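Local coordinates for LPXTG cell wall surface protein (Streptococcus gordonii, PDB 4IGB) that is a surface protein carrying a cell-wall anchoring signal, whose N-terminal region, the part described here, probably acts in adhesion, at residues B[50-55]-B[157-162]; B[70-75]-B[137-142]; B[133-138]-B[162-167]. All blocks are in the same frame, centred on the assembly; numbering follows the deposited sequence.

Overall arrangement
Strand 47-53 comes first and forms one edge of the six-stranded antiparallel sheet in the Sgo0707 N-terminal domain. Its end joins 157-162 in interaction 1, which closes a loop of about a hundred residues. Nested within that loop, interaction 2 pairs strand 68-75, the neighbour of 47-53, with strand 135-142. Interaction 3 starts where interaction 2 ends, sharing Glu137 and Phe138, and closes a much shorter loop that includes strands 149-153 and 157-158. Its segments alternate with those of interaction 1, so the two cross, with His162 in both. Interactions 1 and 3 hold the 157-167 connection against strands 47-53 and 135-142; interaction 2 joins the latter to strand 68-75 between them.

Interaction 1 of 3, residues B[50-55]-B[157-162]; sequences FHLSNP and YVDANH
The first torsions of Phe50 and His162 place CG of the one between its backbone N and carbonyl carbon (chi1 56°) and CG of the other anti to its carbonyl carbon (chi1 -64°); the rings beyond then form an offset stack, planes 17° apart and centroids 4.1 Å apart. His162 CD2 sits over one face of the phenyl ring, displaced toward the rim, and comes within 3.3 Å of Phe50 CG. Imidazole suits this place because it can offer a face to the phenyl ring and, in its own plane, an N-H to a carboxylate: His162 ND1 donates to Asp159 OD1 over 3.2 Å, the acceptor using its syn lone pair. Asp159 also opens the type I turn that ends at His162, closed by His162 N bonding to Asp159 O at 2.9 Å. Leu52, whose forked end is the part that comes near, sets its two methyls on separate partners: CD1 meets Asp159 OD2 at 3.5 Å, and CD2 lies 3.3 Å from Tyr157 O. Farther along, the compact apolar ring of Pro55 packs its CB against Tyr157 CB at 3.9 Å. The phenol end of Tyr157 points elsewhere, bonded to Glu151 and Trp145. Strand 47-53 is paired on its inner side with strand 68-75, whose Met69 touches both Pro55 and Tyr157, while strand 157-158 makes its own small antiparallel sheet with 56-57.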
loop_
_atom_site.group_PDB
_atom_site.type_symbol
_atom_site.label_atom_id
_atom_site.label_comp_id
_atom_site.label_asym_id
_atom_site.label_seq_id
_atom_site.Cartn_x
_atom_site.Cartn_y
_atom_site.Cartn_z
ATOM N N PHE B 50 -10.204 24.884 -0.770
ATOM C CA PHE B 50 -9.525 26.072 -0.271
ATOM C C PHE B 50 -8.404 25.724 0.703
ATOM O O PHE B 50 -8.457 24.706 1.393
ATOM C CB PHE B 50 -10.522 27.029 0.387
ATOM C CG PHE B 50 -11.331 26.403 1.486
ATOM C CD1 PHE B 50 -10.864 26.392 2.788
ATOM C CD2 PHE B 50 -12.563 25.832 1.217
ATOM C CE1 PHE B 50 -11.608 25.819 3.800
ATOM C CE2 PHE B 50 -13.311 25.259 2.225
ATOM C CZ PHE B 50 -12.833 25.252 3.518
ATOM N N HIS B 51 -7.390 26.580 0.748
ATOM C CA HIS B 51 -6.266 26.389 1.652
ATOM C C HIS B 51 -6.582 26.973 3.022
ATOM O O HIS B 51 -7.190 28.035 3.128
ATOM C CB HIS B 51 -5.006 27.039 1.080
ATOM C CG HIS B 51 -3.781 26.821 1.912
ATOM N ND1 HIS B 51 -2.807 25.905 1.578
ATOM C CD2 HIS B 51 -3.371 27.400 3.065
ATOM C CE1 HIS B 51 -1.851 25.930 2.488
ATOM N NE2 HIS B 51 -2.168 26.828 3.401
ATOM N N LEU B 52 -6.166 26.269 4.068
ATOM C CA LEU B 52 -6.383 26.722 5.434
ATOM C C LEU B 52 -5.057 26.787 6.178
ATOM O O LEU B 52 -4.269 25.844 6.134
ATOM C CB LEU B 52 -7.345 25.780 6.160
ATOM C CG LEU B 52 -8.663 26.379 6.652
ATOM C CD1 LEU B 52 -9.203 27.392 5.658
ATOM C CD2 LEU B 52 -9.682 25.281 6.912
ATOM N N SER B 53 -4.808 27.900 6.858
ATOM C CA SER B 53 -3.569 28.045 7.614
ATOM C C SER B 53 -3.871 28.060 9.119
ATOM O O SER B 53 -4.579 28.931 9.605
ATOM C CB SER B 53 -2.846 29.326 7.197
ATOM O OG SER B 53 -1.607 29.442 7.873
ATOM N N ASN B 54 -3.333 27.096 9.852
ATOM C CA ASN B 54 -3.680 26.922 11.257
ATOM C C ASN B 54 -5.186 26.848 11.436
ATOM O O ASN B 54 -5.784 27.728 12.065
ATOM C CB ASN B 54 -3.117 28.058 12.113
ATOM C CG ASN B 54 -1.661 28.336 11.825
ATOM O OD1 ASN B 54 -0.840 27.410 11.730
ATOM N ND2 ASN B 54 -1.329 29.619 11.663
ATOM N N PRO B 55 -5.799 25.816 10.870
ATOM C CA PRO B 55 -7.255 25.672 10.918
ATOM C C PRO B 55 -7.764 25.421 12.332
ATOM O O PRO B 55 -7.065 24.823 13.147
ATOM C CB PRO B 55 -7.507 24.441 10.046
ATOM C CG PRO B 55 -6.272 23.632 10.190
ATOM C CD PRO B 55 -5.141 24.613 10.331
ATOM N N TYR B 157 -12.912 21.857 9.302
ATOM C CA TYR B 157 -11.781 22.693 9.662
ATOM C C TYR B 157 -12.116 24.061 9.120
ATOM O O TYR B 157 -12.554 24.183 7.984
ATOM C CB TYR B 157 -10.491 22.157 9.047
ATOM C CG TYR B 157 -10.056 20.876 9.699
ATOM C CD1 TYR B 157 -9.303 20.900 10.867
ATOM C CD2 TYR B 157 -10.429 19.644 9.176
ATOM C CE1 TYR B 157 -8.916 19.739 11.486
ATOM C CE2 TYR B 157 -10.041 18.470 9.784
ATOM C CZ TYR B 157 -9.283 18.525 10.946
ATOM O OH TYR B 157 -8.879 17.368 11.578
ATOM N N VAL B 158 -11.935 25.090 9.934
ATOM C CA VAL B 158 -12.386 26.411 9.544
ATOM C C VAL B 158 -11.424 27.515 9.971
ATOM O O VAL B 158 -10.576 27.331 10.853
ATOM C CB VAL B 158 -13.797 26.726 10.124
ATOM C CG1 VAL B 158 -14.795 25.636 9.749
ATOM C CG2 VAL B 158 -13.731 26.888 11.640
ATOM N N ASP B 159 -11.559 28.655 9.307
ATOM C CA ASP B 159 -11.007 29.908 9.794
ATOM C C ASP B 159 -12.033 31.004 9.547
ATOM O O ASP B 159 -13.132 30.730 9.057
ATOM C CB ASP B 159 -9.643 30.224 9.167
ATOM C CG ASP B 159 -9.715 30.464 7.674
ATOM O OD1 ASP B 159 -10.829 30.585 7.120
ATOM O OD2 ASP B 159 -8.637 30.551 7.049
ATOM N N ALA B 160 -11.683 32.238 9.895
ATOM C CA ALA B 160 -12.626 33.350 9.837
ATOM C C ALA B 160 -13.227 33.535 8.449
ATOM O O ALA B 160 -14.381 33.922 8.312
ATOM C CB ALA B 160 -11.950 34.634 10.294
ATOM N N ASN B 161 -12.434 33.264 7.420
ATOM C CA ASN B 161 -12.881 33.456 6.045
ATOM C C ASN B 161 -13.584 32.234 5.466
ATOM O O ASN B 161 -14.198 32.308 4.403
ATOM C CB ASN B 161 -11.706 33.867 5.156
ATOM C CG ASN B 161 -11.133 35.215 5.540
ATOM O OD1 ASN B 161 -11.804 36.029 6.174
ATOM N ND2 ASN B 161 -9.886 35.459 5.159
ATOM N N HIS B 162 -13.495 31.113 6.171
ATOM C CA HIS B 162 -14.136 29.881 5.732
ATOM C C HIS B 162 -14.886 29.222 6.882
ATOM O O HIS B 162 -14.459 28.199 7.413
ATOM C CB HIS B 162 -13.106 28.915 5.147
ATOM C CG HIS B 162 -12.438 29.425 3.907
ATOM N ND1 HIS B 162 -11.386 30.313 3.941
ATOM C CD2 HIS B 162 -12.677 29.172 2.599
ATOM C CE1 HIS B 162 -11.004 30.585 2.707
ATOM N NE2 HIS B 162 -11.770 29.906 1.874
#

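Interaction 2 of 3, residues B[70-75]-B[137-142]; sequences ENFTLK and EFFSIS
Phe72 and Phe138 bury more surface here than any other residues, and they meet where the antiparallel pairing of strands 70-75 and 137-142 is interrupted by a classic beta bulge. Phe72 stands opposite both Phe138 and Phe139, and its carbonyl oxygen receives two weak bonds, from Phe138 N at 3.3 Å and Phe139 N at 3.4 Å. Phe138, the first of the two bulge residues, has a backbone turned out of the usual strand conformation (psi -22°). Its CG lies between the backbone N and the carbonyl carbon (chi1 77°), and the ring then touches Phe72 CB through CE2 at 3.7 Å. The branched Leu74 crosses this ring at about a right angle, with its CG 3.5 Å from Phe138 CD2. Phe72 and Phe139 run side by side, pointing the same way; their rings are turned 46° apart, and Phe72 CD1 lies 3.3 Å from Phe139 CD2. Flat apolar rings suit the face of Phe72 and Phe139, which is packed against other strands. Beyond the bulge the register is regular: Glu70 and Ile141 form a hydrogen-bonded pair, with Ile141 N 2.8 Å from Glu70 O. On the other face, Asn71 and Glu137 reach tip to tip, amide and carboxylate nearly coplanar, and Asn71 ND2 bonds to Glu137 OE2; the modelled length of 2.4 Å is doubtful. Strand 47-53 flanks 70-75 on its far side, strands 84-100 and 103-118 pack against the aromatic face, and Phe111 meets the rings of Phe138 and Phe139 edge-to-face.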
loop_
_atom_site.group_PDB
_atom_site.type_symbol
_atom_site.label_atom_id
_atom_site.label_comp_id
_atom_site.label_asym_id
_atom_site.label_seq_id
_atom_site.Cartn_x
_atom_site.Cartn_y
_atom_site.Cartn_z
ATOM N N GLU B 70 -4.891 21.718 3.126
ATOM C CA GLU B 70 -5.736 21.909 1.961
ATOM C C GLU B 70 -7.036 21.191 2.239
ATOM O O GLU B 70 -7.052 19.978 2.482
ATOM C CB GLU B 70 -5.063 21.398 0.686
ATOM C CG GLU B 70 -5.809 21.808 -0.607
ATOM C CD GLU B 70 -5.640 23.275 -0.968
ATOM O OE1 GLU B 70 -4.800 23.967 -0.353
ATOM O OE2 GLU B 70 -6.348 23.740 -1.885
ATOM N N ASN B 71 -8.127 21.950 2.213
ATOM C CA ASN B 71 -9.422 21.451 2.657
ATOM C C ASN B 71 -10.420 21.320 1.532
ATOM O O ASN B 71 -10.436 22.137 0.614
ATOM C CB ASN B 71 -10.027 22.369 3.721
ATOM C CG ASN B 71 -11.089 21.673 4.537
ATOM O OD1 ASN B 71 -12.092 22.286 4.895
ATOM N ND2 ASN B 71 -10.889 20.389 4.832
ATOM N N PHE B 72 -11.280 20.312 1.628
ATOM C CA PHE B 72 -12.270 20.063 0.588
ATOM C C PHE B 72 -13.636 19.818 1.196
ATOM O O PHE B 72 -13.814 18.930 2.049
ATOM C CB PHE B 72 -11.874 18.854 -0.263
ATOM C CG PHE B 72 -10.574 19.014 -0.990
ATOM C CD1 PHE B 72 -9.367 18.809 -0.336
ATOM C CD2 PHE B 72 -10.557 19.338 -2.343
ATOM C CE1 PHE B 72 -8.165 18.927 -1.021
ATOM C CE2 PHE B 72 -9.362 19.480 -3.021
ATOM C CZ PHE B 72 -8.162 19.269 -2.362
ATOM N N THR B 73 -14.612 20.596 0.755
ATOM C CA THR B 73 -15.978 20.385 1.203
ATOM C C THR B 73 -16.905 20.236 0.016
ATOM O O THR B 73 -16.517 20.498 -1.120
ATOM C CB THR B 73 -16.463 21.552 2.087
ATOM O OG1 THR B 73 -16.611 22.728 1.286
ATOM C CG2 THR B 73 -15.463 21.817 3.238
ATOM N N LEU B 74 -18.134 19.808 0.297
ATOM C CA LEU B 74 -19.156 19.590 -0.712
ATOM C C LEU B 74 -20.316 20.564 -0.498
ATOM O O LEU B 74 -20.857 20.665 0.599
ATOM C CB LEU B 74 -19.660 18.143 -0.630
ATOM C CG LEU B 74 -18.722 17.089 -1.208
ATOM C CD1 LEU B 74 -19.131 15.692 -0.778
ATOM C CD2 LEU B 74 -18.672 17.204 -2.745
ATOM N N LYS B 75 -20.686 21.289 -1.549
ATOM C CA LYS B 75 -21.830 22.205 -1.507
ATOM C C LYS B 75 -23.157 21.455 -1.505
ATOM O O LYS B 75 -23.474 20.752 -2.466
ATOM C CB LYS B 75 -21.798 23.135 -2.717
ATOM C CG LYS B 75 -20.508 23.924 -2.837
ATOM C CD LYS B 75 -20.375 24.567 -4.213
ATOM C CE LYS B 75 -19.097 25.389 -4.289
ATOM N NZ LYS B 75 -18.748 25.782 -5.679
ATOM N N GLU B 137 -18.012 18.915 5.224
ATOM C CA GLU B 137 -16.632 18.451 5.172
ATOM C C GLU B 137 -16.554 17.017 4.635
ATOM O O GLU B 137 -17.394 16.181 4.969
ATOM C CB GLU B 137 -16.047 18.506 6.586
ATOM C CG GLU B 137 -14.581 18.111 6.689
ATOM C CD GLU B 137 -13.638 19.200 6.192
ATOM O OE1 GLU B 137 -13.978 20.403 6.290
ATOM O OE2 GLU B 137 -12.545 18.848 5.692
ATOM N N PHE B 138 -15.555 16.717 3.812
ATOM C CA PHE B 138 -15.304 15.311 3.489
ATOM C C PHE B 138 -13.838 14.892 3.434
ATOM O O PHE B 138 -13.533 13.718 3.605
ATOM C CB PHE B 138 -16.050 14.868 2.217
ATOM C CG PHE B 138 -15.427 15.337 0.935
ATOM C CD1 PHE B 138 -14.615 14.490 0.199
ATOM C CD2 PHE B 138 -15.675 16.620 0.445
ATOM C CE1 PHE B 138 -14.051 14.914 -0.995
ATOM C CE2 PHE B 138 -15.105 17.048 -0.742
ATOM C CZ PHE B 138 -14.304 16.199 -1.469
ATOM N N PHE B 139 -12.931 15.842 3.225
ATOM C CA PHE B 139 -11.546 15.493 2.940
ATOM C C PHE B 139 -10.581 16.646 3.160
ATOM O O PHE B 139 -10.869 17.792 2.804
ATOM C CB PHE B 139 -11.440 15.004 1.481
ATOM C CG PHE B 139 -10.038 14.687 1.034
ATOM C CD1 PHE B 139 -9.393 13.541 1.478
ATOM C CD2 PHE B 139 -9.373 15.525 0.148
ATOM C CE1 PHE B 139 -8.108 13.229 1.050
ATOM C CE2 PHE B 139 -8.079 15.218 -0.286
ATOM C CZ PHE B 139 -7.450 14.079 0.171
ATOM N N SER B 140 -9.416 16.340 3.730
ATOM C CA SER B 140 -8.374 17.352 3.857
ATOM C C SER B 140 -7.020 16.699 3.759
ATOM O O SER B 140 -6.875 15.488 3.986
ATOM C CB SER B 140 -8.487 18.140 5.180
ATOM O OG SER B 140 -8.198 17.309 6.298
ATOM N N ILE B 141 -6.034 17.515 3.408
ATOM C CA ILE B 141 -4.643 17.101 3.386
ATOM C C ILE B 141 -3.856 18.011 4.326
ATOM O O ILE B 141 -3.883 19.229 4.184
ATOM C CB ILE B 141 -4.065 17.229 1.973
ATOM C CG1 ILE B 141 -4.903 16.407 0.995
ATOM C CG2 ILE B 141 -2.599 16.804 1.949
ATOM C CD1 ILE B 141 -4.468 16.556 -0.454
ATOM N N SER B 142 -3.162 17.420 5.286
ATOM C CA SER B 142 -2.359 18.192 6.225
ATOM C C SER B 142 -1.500 17.259 7.035
ATOM O O SER B 142 -1.674 16.039 7.001
ATOM C CB SER B 142 -3.248 18.939 7.210
ATOM O OG SER B 142 -3.691 18.042 8.216
#

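Interaction 3 of 3, residues B[133-138]-B[162-167]; sequences KSTVEF and HDYIMN
A single backbone bridge, Thr135 with Ile165, docks the irregular loop 162-167 against the beginning of strand 135-142. Tyr164 O is gripped by two successive amides, Ser134 N at 2.7 Å and Thr135 N at 3.1 Å. In return Met166 N donates to Thr135 O at 2.7 Å. Next along the strand, a water lies between Glu137 N and Met166 O where the two backbones part. Lysine suits position 133 because its long chain carries the ammonium group as far as Asp163 while the methylenes pack on the loop backbone. The bend at its second torsion (chi2 -50°) sets Lys133 CD 3.6 Å from Ile165 O. Lys133 NZ bonds to Asp163 O at 3.1 Å from above the carbonyl plane. The same Lys133 NZ makes a salt bridge with Asp163 OD1 at 3.4 Å, and it also donates to a second water. Thr135 brings OG1 to the edge of the Tyr164 ring, 3.6 Å from Tyr164 CD1; the phenol end of that tyrosine is held by Asp48. Ile165, branched at CB, sets CG2 3.5 Å from Glu137 N and sends CG1 to Thr135 OG1. Met166, extended beyond CG, touches Lys133 CB with CG and reaches helix 122-129. A loop thus crosses the start of a sheet strand and meets it through one isolated beta bridge, the strand itself pairing with 68-75 and 149-153 in the antiparallel sheet.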
loop_
_atom_site.group_PDB
_atom_site.type_symbol
_atom_site.label_atom_id
_atom_site.label_comp_id
_atom_site.label_asym_id
_atom_site.label_seq_id
_atom_site.Cartn_x
_atom_site.Cartn_y
_atom_site.Cartn_z
ATOM N N LYS B 133 -24.258 28.513 6.827
ATOM C CA LYS B 133 -23.710 27.187 6.535
ATOM C C LYS B 133 -24.195 26.675 5.184
ATOM O O LYS B 133 -25.397 26.674 4.911
ATOM C CB LYS B 133 -24.080 26.181 7.623
ATOM C CG LYS B 133 -23.690 26.581 9.031
ATOM C CD LYS B 133 -22.247 27.008 9.122
ATOM C CE LYS B 133 -21.822 27.064 10.574
ATOM N NZ LYS B 133 -20.561 27.829 10.767
ATOM N N SER B 134 -23.266 26.230 4.340
ATOM C CA SER B 134 -23.629 25.791 2.990
ATOM C C SER B 134 -22.869 24.562 2.487
ATOM O O SER B 134 -23.199 24.026 1.428
ATOM C CB SER B 134 -23.438 26.927 1.987
ATOM O OG SER B 134 -22.067 27.277 1.889
ATOM N N THR B 135 -21.856 24.116 3.220
ATOM C CA THR B 135 -21.085 22.970 2.759
ATOM C C THR B 135 -20.908 21.918 3.845
ATOM O O THR B 135 -21.210 22.157 5.020
ATOM C CB THR B 135 -19.703 23.387 2.230
ATOM O OG1 THR B 135 -18.878 23.799 3.326
ATOM C CG2 THR B 135 -19.817 24.521 1.218
ATOM N N VAL B 136 -20.428 20.744 3.439
ATOM C CA VAL B 136 -20.155 19.665 4.373
ATOM C C VAL B 136 -18.727 19.164 4.137
ATOM O O VAL B 136 -18.283 19.020 2.995
ATOM C CB VAL B 136 -21.180 18.512 4.219
ATOM C CG1 VAL B 136 -20.757 17.288 5.005
ATOM C CG2 VAL B 136 -22.577 18.965 4.645
ATOM N N GLU B 137 -18.012 18.915 5.224
ATOM C CA GLU B 137 -16.632 18.451 5.172
ATOM C C GLU B 137 -16.554 17.017 4.635
ATOM O O GLU B 137 -17.394 16.181 4.969
ATOM C CB GLU B 137 -16.047 18.506 6.586
ATOM C CG GLU B 137 -14.581 18.111 6.689
ATOM C CD GLU B 137 -13.638 19.200 6.192
ATOM O OE1 GLU B 137 -13.978 20.403 6.290
ATOM O OE2 GLU B 137 -12.545 18.848 5.692
ATOM N N PHE B 138 -15.555 16.717 3.812
ATOM C CA PHE B 138 -15.304 15.311 3.489
ATOM C C PHE B 138 -13.838 14.892 3.434
ATOM O O PHE B 138 -13.533 13.718 3.605
ATOM C CB PHE B 138 -16.050 14.868 2.217
ATOM C CG PHE B 138 -15.427 15.337 0.935
ATOM C CD1 PHE B 138 -14.615 14.490 0.199
ATOM C CD2 PHE B 138 -15.675 16.620 0.445
ATOM C CE1 PHE B 138 -14.051 14.914 -0.995
ATOM C CE2 PHE B 138 -15.105 17.048 -0.742
ATOM C CZ PHE B 138 -14.304 16.199 -1.469
ATOM N N HIS B 162 -13.495 31.113 6.171
ATOM C CA HIS B 162 -14.136 29.881 5.732
ATOM C C HIS B 162 -14.886 29.222 6.882
ATOM O O HIS B 162 -14.459 28.199 7.413
ATOM C CB HIS B 162 -13.106 28.915 5.147
ATOM C CG HIS B 162 -12.438 29.425 3.907
ATOM N ND1 HIS B 162 -11.386 30.313 3.941
ATOM C CD2 HIS B 162 -12.677 29.172 2.599
ATOM C CE1 HIS B 162 -11.004 30.585 2.707
ATOM N NE2 HIS B 162 -11.770 29.906 1.874
ATOM N N ASP B 163 -16.008 29.823 7.261
ATOM C CA ASP B 163 -16.818 29.317 8.359
ATOM C C ASP B 163 -18.241 29.037 7.891
ATOM O O ASP B 163 -19.204 29.481 8.512
ATOM C CB ASP B 163 -16.830 30.321 9.512
ATOM C CG ASP B 163 -17.349 29.723 10.804
ATOM O OD1 ASP B 163 -17.212 28.496 10.992
ATOM O OD2 ASP B 163 -17.893 30.481 11.632
ATOM N N TYR B 164 -18.367 28.301 6.792
ATOM C CA TYR B 164 -19.681 27.971 6.252
ATOM C C TYR B 164 -19.912 26.463 6.165
ATOM O O TYR B 164 -20.763 25.997 5.406
ATOM C CB TYR B 164 -19.902 28.647 4.889
ATOM C CG TYR B 164 -18.696 28.591 3.995
ATOM C CD1 TYR B 164 -18.340 27.406 3.360
ATOM C CD2 TYR B 164 -17.894 29.714 3.796
ATOM C CE1 TYR B 164 -17.220 27.334 2.541
ATOM C CE2 TYR B 164 -16.776 29.656 2.983
ATOM C CZ TYR B 164 -16.443 28.457 2.354
ATOM O OH TYR B 164 -15.335 28.370 1.541
ATOM N N ILE B 165 -19.162 25.703 6.955
ATOM C CA ILE B 165 -19.284 24.248 6.947
ATOM C C ILE B 165 -20.254 23.762 8.015
ATOM O O ILE B 165 -20.131 24.121 9.182
ATOM C CB ILE B 165 -17.928 23.560 7.152
ATOM C CG1 ILE B 165 -16.847 24.235 6.299
ATOM C CG2 ILE B 165 -18.032 22.076 6.807
ATOM C CD1 ILE B 165 -15.442 23.774 6.619
ATOM N N MET B 166 -21.215 22.936 7.614
ATOM C CA MET B 166 -22.222 22.417 8.536
ATOM C C MET B 166 -21.651 21.436 9.549
ATOM O O MET B 166 -20.857 20.562 9.194
ATOM C CB MET B 166 -23.332 21.708 7.762
ATOM C CG MET B 166 -24.117 22.605 6.861
ATOM S SD MET B 166 -25.452 21.685 6.066
ATOM C CE MET B 166 -26.179 23.026 5.128
ATOM N N ASN B 167 -22.068 21.581 10.805
ATOM C CA ASN B 167 -21.727 20.623 11.846
ATOM C C ASN B 167 -22.872 19.661 12.120
ATOM O O ASN B 167 -24.002 20.078 12.373
ATOM C CB ASN B 167 -21.361 21.337 13.150
ATOM C CG ASN B 167 -20.094 22.145 13.029
ATOM O OD1 ASN B 167 -20.129 23.326 12.665
ATOM N ND2 ASN B 167 -18.960 21.517 13.343
HETATM O O HOH W 1 -18.404 26.281 9.794
HETATM O O HOH W 2 -19.343 18.702 7.805
#